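Local coordinates for mandelate racemase/muconate lactonizing enzyme, C-terminal domain protein (Paracoccus denitrificans, PDB 4DWD) that binds magnesium and, as a member of the mandelate racemase branch of the enolase superfamily, probably acts as a hydro-lyase, at residues Thr24-Val28 against Trp39-Pro44; Ser12-Gly16 against Arg331-Phe336. One frame throughout, in Å; residues are numbered along the deposited sequence.

Contact 1: Thr24-Val28 against Trp39-Pro44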
loop_
_atom_site.group_PDB
_atom_site.type_symbol
_atom_site.label_atom_id
_atom_site.label_comp_id
_atom_site.label_asym_id
_atom_site.label_seq_id
_atom_site.Cartn_x
_atom_site.Cartn_y
_atom_site.Cartn_z
ATOM N N THR B 24 -4.794 -46.677 -7.998
ATOM C CA THR B 24 -5.534 -46.477 -9.262
ATOM C C THR B 24 -5.374 -45.083 -9.850
ATOM O O THR B 24 -5.192 -44.098 -9.132
ATOM C CB THR B 24 -7.046 -46.848 -9.214
ATOM O OG1 THR B 24 -7.796 -45.803 -8.586
ATOM C CG2 THR B 24 -7.286 -48.175 -8.505
ATOM N N SER B 25 -5.447 -45.039 -11.170
ATOM C CA SER B 25 -5.276 -43.828 -11.941
ATOM C C SER B 25 -6.524 -43.530 -12.762
ATOM O O SER B 25 -7.443 -44.364 -12.868
ATOM C CB SER B 25 -4.037 -43.945 -12.826
ATOM O OG SER B 25 -2.880 -44.004 -12.013
ATOM N N ALA B 26 -6.553 -42.320 -13.306
ATOM C CA ALA B 26 -7.711 -41.814 -14.017
ATOM C C ALA B 26 -7.294 -41.286 -15.391
ATOM O O ALA B 26 -6.599 -40.260 -15.506
ATOM C CB ALA B 26 -8.387 -40.730 -13.192
ATOM N N PHE B 27 -7.718 -41.999 -16.435
ATOM C CA PHE B 27 -7.318 -41.663 -17.797
ATOM C C PHE B 27 -8.515 -41.337 -18.658
ATOM O O PHE B 27 -9.632 -41.785 -18.385
ATOM C CB PHE B 27 -6.504 -42.805 -18.429
ATOM C CG PHE B 27 -5.238 -43.129 -17.682
ATOM C CD1 PHE B 27 -4.195 -42.209 -17.634
ATOM C CD2 PHE B 27 -5.093 -44.349 -17.016
ATOM C CE1 PHE B 27 -3.021 -42.503 -16.951
ATOM C CE2 PHE B 27 -3.926 -44.646 -16.319
ATOM C CZ PHE B 27 -2.890 -43.714 -16.284
ATOM N N VAL B 28 -8.267 -40.535 -19.687
ATOM C CA VAL B 28 -9.262 -40.259 -20.714
ATOM C C VAL B 28 -8.681 -40.743 -22.037
ATOM O O VAL B 28 -7.560 -40.380 -22.404
ATOM C CB VAL B 28 -9.631 -38.755 -20.774
ATOM C CG1 VAL B 28 -10.556 -38.471 -21.949
ATOM C CG2 VAL B 28 -10.305 -38.317 -19.483
ATOM N N TRP B 39 -4.379 -39.910 -25.512
ATOM C CA TRP B 39 -4.439 -40.225 -24.088
ATOM C C TRP B 39 -4.284 -39.008 -23.219
ATOM O O TRP B 39 -3.364 -38.209 -23.412
ATOM C CB TRP B 39 -3.340 -41.218 -23.741
ATOM C CG TRP B 39 -3.699 -42.609 -24.180
ATOM C CD1 TRP B 39 -3.278 -43.285 -25.314
ATOM C CD2 TRP B 39 -4.605 -43.525 -23.489
ATOM N NE1 TRP B 39 -3.840 -44.536 -25.363
ATOM C CE2 TRP B 39 -4.649 -44.740 -24.296
ATOM C CE3 TRP B 39 -5.357 -43.456 -22.317
ATOM C CZ2 TRP B 39 -5.418 -45.843 -23.923
ATOM C CZ3 TRP B 39 -6.131 -44.563 -21.954
ATOM C CH2 TRP B 39 -6.156 -45.726 -22.743
ATOM N N GLY B 40 -5.157 -38.883 -22.223
ATOM C CA GLY B 40 -5.057 -37.820 -21.215
ATOM C C GLY B 40 -5.155 -38.412 -19.820
ATOM O O GLY B 40 -5.481 -39.594 -19.644
ATOM N N GLU B 41 -4.858 -37.597 -18.812
ATOM C CA GLU B 41 -4.865 -38.062 -17.425
ATOM C C GLU B 41 -5.402 -36.967 -16.518
ATOM O O GLU B 41 -5.081 -35.791 -16.717
ATOM C CB GLU B 41 -3.457 -38.474 -16.984
ATOM C CG GLU B 41 -3.433 -38.993 -15.555
ATOM C CD GLU B 41 -2.166 -39.739 -15.179
ATOM O OE1 GLU B 41 -1.171 -39.748 -15.940
ATOM O OE2 GLU B 41 -2.177 -40.325 -14.083
ATOM N N ALA B 42 -6.237 -37.368 -15.551
ATOM C CA ALA B 42 -6.719 -36.474 -14.486
ATOM C C ALA B 42 -6.046 -36.867 -13.178
ATOM O O ALA B 42 -5.850 -38.057 -12.917
ATOM C CB ALA B 42 -8.233 -36.592 -14.319
ATOM N N SER B 43 -5.721 -35.886 -12.336
ATOM C CA SER B 43 -5.095 -36.172 -11.043
ATOM C C SER B 43 -5.973 -37.165 -10.278
ATOM O O SER B 43 -7.159 -36.898 -10.070
ATOM C CB SER B 43 -4.940 -34.875 -10.254
ATOM O OG SER B 43 -4.146 -35.080 -9.094
ATOM N N PRO B 44 -5.398 -38.311 -9.857
ATOM C CA PRO B 44 -6.228 -39.395 -9.303
ATOM C C PRO B 44 -6.506 -39.214 -7.805
ATOM O O PRO B 44 -6.232 -40.120 -6.983
ATOM C CB PRO B 44 -5.376 -40.631 -9.572
ATOM C CG PRO B 44 -3.971 -40.140 -9.466
ATOM C CD PRO B 44 -3.991 -38.734 -10.031
HETATM O O HOH W 1 -5.509 -43.370 -6.234
HETATM O O HOH W 2 -0.978 -42.388 -12.992
HETATM O O HOH W 3 -4.563 -40.531 -12.812
#
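Phe27 and Glu41 run side by side off one face of an antiparallel hairpin, a non-hydrogen-bonded pair with CA atoms 4.4 Å apart. Glu41 sends CG anti to its backbone N (chi1 -179°) and stays extended, which carries the carboxylate out along the phenyl ring: Glu41 CD lies 3.4 Å from Phe27 CE1, the two planes turned 56° apart. Gly40 O sits at the edge of the same ring, in its plane, while Trp39 brings CZ3 to 4.0 Å from Phe27 CB. Beside them Gly40 N reaches Val28 O at 2.8 Å, and Val28 N returns a bond to Gly40 O. The pairing loosens at Ala26 and Ala42, where Ala42 N still bonds Ala26 O; one water accepts from Ala26 N and lies between that N-H, Ala42 O and Glu41 OE2, in place of a direct backbone bond, and another bridges Ser25 OG to Glu41 OE2. Pro44 CB then closes back to 3.5 Å from Thr24 O. Glu41 OE1 is hydrogen-bonded by Gly305 N of helix 304-314, whose Val304 touches Phe27, Trp39 and Glu41; on the opposite sheet face Val28 and Ala42 rest on helix 90-110, and strand 5-14 pairs with strand 24-32 along its other edge.

Contact 2: Ser12-Gly16 against Arg331-Phe336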
loop_
_atom_site.group_PDB
_atom_site.type_symbol
_atom_site.label_atom_id
_atom_site.label_comp_id
_atom_site.label_asym_id
_atom_site.label_seq_id
_atom_site.Cartn_x
_atom_site.Cartn_y
_atom_site.Cartn_z
ATOM N N SER B 12 -10.992 -45.743 -15.154
ATOM C CA SER B 12 -10.346 -45.918 -13.863
ATOM C C SER B 12 -9.497 -47.182 -13.980
ATOM O O SER B 12 -10.030 -48.267 -14.250
ATOM C CB SER B 12 -11.396 -46.061 -12.755
ATOM O OG SER B 12 -10.809 -46.449 -11.521
ATOM N N VAL B 13 -8.186 -47.038 -13.794
ATOM C CA VAL B 13 -7.236 -48.108 -14.109
ATOM C C VAL B 13 -6.386 -48.511 -12.902
ATOM O O VAL B 13 -5.751 -47.662 -12.268
ATOM C CB VAL B 13 -6.326 -47.687 -15.290
ATOM C CG1 VAL B 13 -5.349 -48.797 -15.672
ATOM C CG2 VAL B 13 -7.171 -47.288 -16.500
ATOM N N ALA B 14 -6.387 -49.808 -12.588
ATOM C CA ALA B 14 -5.539 -50.383 -11.548
ATOM C C ALA B 14 -4.089 -50.387 -12.026
ATOM O O ALA B 14 -3.793 -50.919 -13.097
ATOM C CB ALA B 14 -6.003 -51.796 -11.212
HETATM N N MSE B 15 -3.192 -49.787 -11.243
HETATM C CA MSE B 15 -1.799 -49.593 -11.677
HETATM C C MSE B 15 -0.822 -50.445 -10.905
HETATM O O MSE B 15 -0.983 -50.662 -9.700
HETATM C CB MSE B 15 -1.437 -48.123 -11.462
HETATM C CG MSE B 15 -2.273 -47.198 -12.349
HETATM SE SE MSE B 15 -1.735 -47.239 -14.238
HETATM C CE MSE B 15 -0.129 -46.116 -14.112
ATOM N N GLY B 16 0.204 -50.925 -11.603
ATOM C CA GLY B 16 1.312 -51.668 -10.986
ATOM C C GLY B 16 0.871 -52.910 -10.241
ATOM O O GLY B 16 -0.117 -53.551 -10.613
ATOM N N ARG B 331 5.057 -48.094 -10.799
ATOM C CA ARG B 331 3.661 -48.437 -11.095
ATOM C C ARG B 331 3.230 -48.019 -12.504
ATOM O O ARG B 331 2.140 -48.369 -12.947
ATOM C CB ARG B 331 2.695 -47.865 -10.042
ATOM C CG ARG B 331 2.385 -46.383 -10.212
ATOM C CD ARG B 331 1.574 -45.829 -9.041
ATOM N NE ARG B 331 1.224 -44.413 -9.203
ATOM C CZ ARG B 331 2.060 -43.394 -9.024
ATOM N NH1 ARG B 331 3.328 -43.618 -8.700
ATOM N NH2 ARG B 331 1.630 -42.137 -9.185
ATOM N N GLY B 332 4.089 -47.276 -13.203
ATOM C CA GLY B 332 3.853 -46.972 -14.615
ATOM C C GLY B 332 3.707 -48.230 -15.461
ATOM O O GLY B 332 2.970 -48.242 -16.448
ATOM N N ARG B 333 4.413 -49.290 -15.067
ATOM C CA ARG B 333 4.278 -50.595 -15.696
ATOM C C ARG B 333 3.269 -51.441 -14.894
ATOM O O ARG B 333 3.176 -51.296 -13.671
ATOM C CB ARG B 333 5.647 -51.285 -15.741
ATOM C CG ARG B 333 6.696 -50.521 -16.533
ATOM C CD ARG B 333 8.036 -51.239 -16.513
ATOM N NE ARG B 333 9.090 -50.442 -17.150
ATOM C CZ ARG B 333 9.405 -50.504 -18.443
ATOM N NH1 ARG B 333 8.753 -51.328 -19.256
ATOM N NH2 ARG B 333 10.373 -49.744 -18.927
ATOM N N PRO B 334 2.533 -52.353 -15.563
ATOM C CA PRO B 334 2.642 -52.742 -16.969
ATOM C C PRO B 334 1.688 -52.021 -17.920
ATOM O O PRO B 334 1.676 -52.336 -19.117
ATOM C CB PRO B 334 2.288 -54.225 -16.923
ATOM C CG PRO B 334 1.261 -54.312 -15.847
ATOM C CD PRO B 334 1.610 -53.244 -14.831
ATOM N N VAL B 335 0.899 -51.072 -17.420
ATOM C CA VAL B 335 -0.069 -50.388 -18.286
ATOM C C VAL B 335 0.620 -49.640 -19.421
ATOM O O VAL B 335 0.122 -49.622 -20.548
ATOM C CB VAL B 335 -1.008 -49.470 -17.480
ATOM C CG1 VAL B 335 -1.815 -48.548 -18.395
ATOM C CG2 VAL B 335 -1.943 -50.338 -16.650
ATOM N N PHE B 336 1.759 -49.022 -19.116
ATOM C CA PHE B 336 2.550 -48.326 -20.125
ATOM C C PHE B 336 3.846 -49.059 -20.408
ATOM O O PHE B 336 4.422 -49.672 -19.516
ATOM C CB PHE B 336 2.843 -46.887 -19.678
ATOM C CG PHE B 336 1.610 -46.076 -19.432
ATOM C CD1 PHE B 336 0.772 -45.708 -20.482
ATOM C CD2 PHE B 336 1.257 -45.723 -18.134
ATOM C CE1 PHE B 336 -0.378 -44.969 -20.241
ATOM C CE2 PHE B 336 0.113 -44.985 -17.887
ATOM C CZ PHE B 336 -0.712 -44.618 -18.943
HETATM O O HOH W 4 0.536 -49.952 -14.474
#
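Selenomethionine Met15 lies at the heart of this contact, its SE 3.9 Å from Val335 CG2 and its CE equally far from Phe336 CE2. The chain bends at both chi2 (-74°) and chi3 (-77°), folding the methyl group back so that CE also comes within 3.4 Å of Arg331 O. Met15 crosses Val335 at about a right angle, and the same CG2 branch meets Val13 CG1 tip to tip; the valine methyl is thus shared between strand 5-14 and the residue that follows it. Val335 CG1, in turn, lies over the centre of one face of the Phe336 ring. Gly16 contributes backbone alone: its CA makes a CA-H...O contact of 3.3 Å with Arg333 O, and with a positive phi it passes close beside Arg331 CB.

No direct hydrogen bond spans the segments, but a water does the joining, accepting from Gly16 N at 3.0 Å and from Val335 N, and donating to Arg331 O at 2.7 Å. Further out, the hydrogen bond from Phe336 N to Gly332 O and a cis peptide before Pro334 shape the turn. The guanidinium of Arg331 is held by Gln301, Thr300 O and Arg328 O, while Arg367 bonds Ala14 O and Gly16 O. The arrangement belongs to the interdomain seam of the enolase superfamily fold, where the N-terminal capping domain meets the modified TIM barrel.

Overall arrangement
The centres of the two contacts lie about 11 Å apart, and they meet at one antiparallel sheet, built from the N-terminal strands and completed by strands 368-372 and 375-377 from the end of the chain; 331-336 is a loop packed against it. Strand 5-14, which supplies half of contact 2, pairs with strand 24-32, which lies between strands 5-14 and 37-42 in the sheet, and Ser25 N probably hydrogen-bonds Val13 O. In chain order 12-16 comes first, then 24-28 and 39-44, with 331-336 some 290 residues later in the barrel domain. Phe27 and Phe336 meet with ring planes at about 85°. A local hairpin and a long-range domain junction thereby share one core, tying capping domain to barrel.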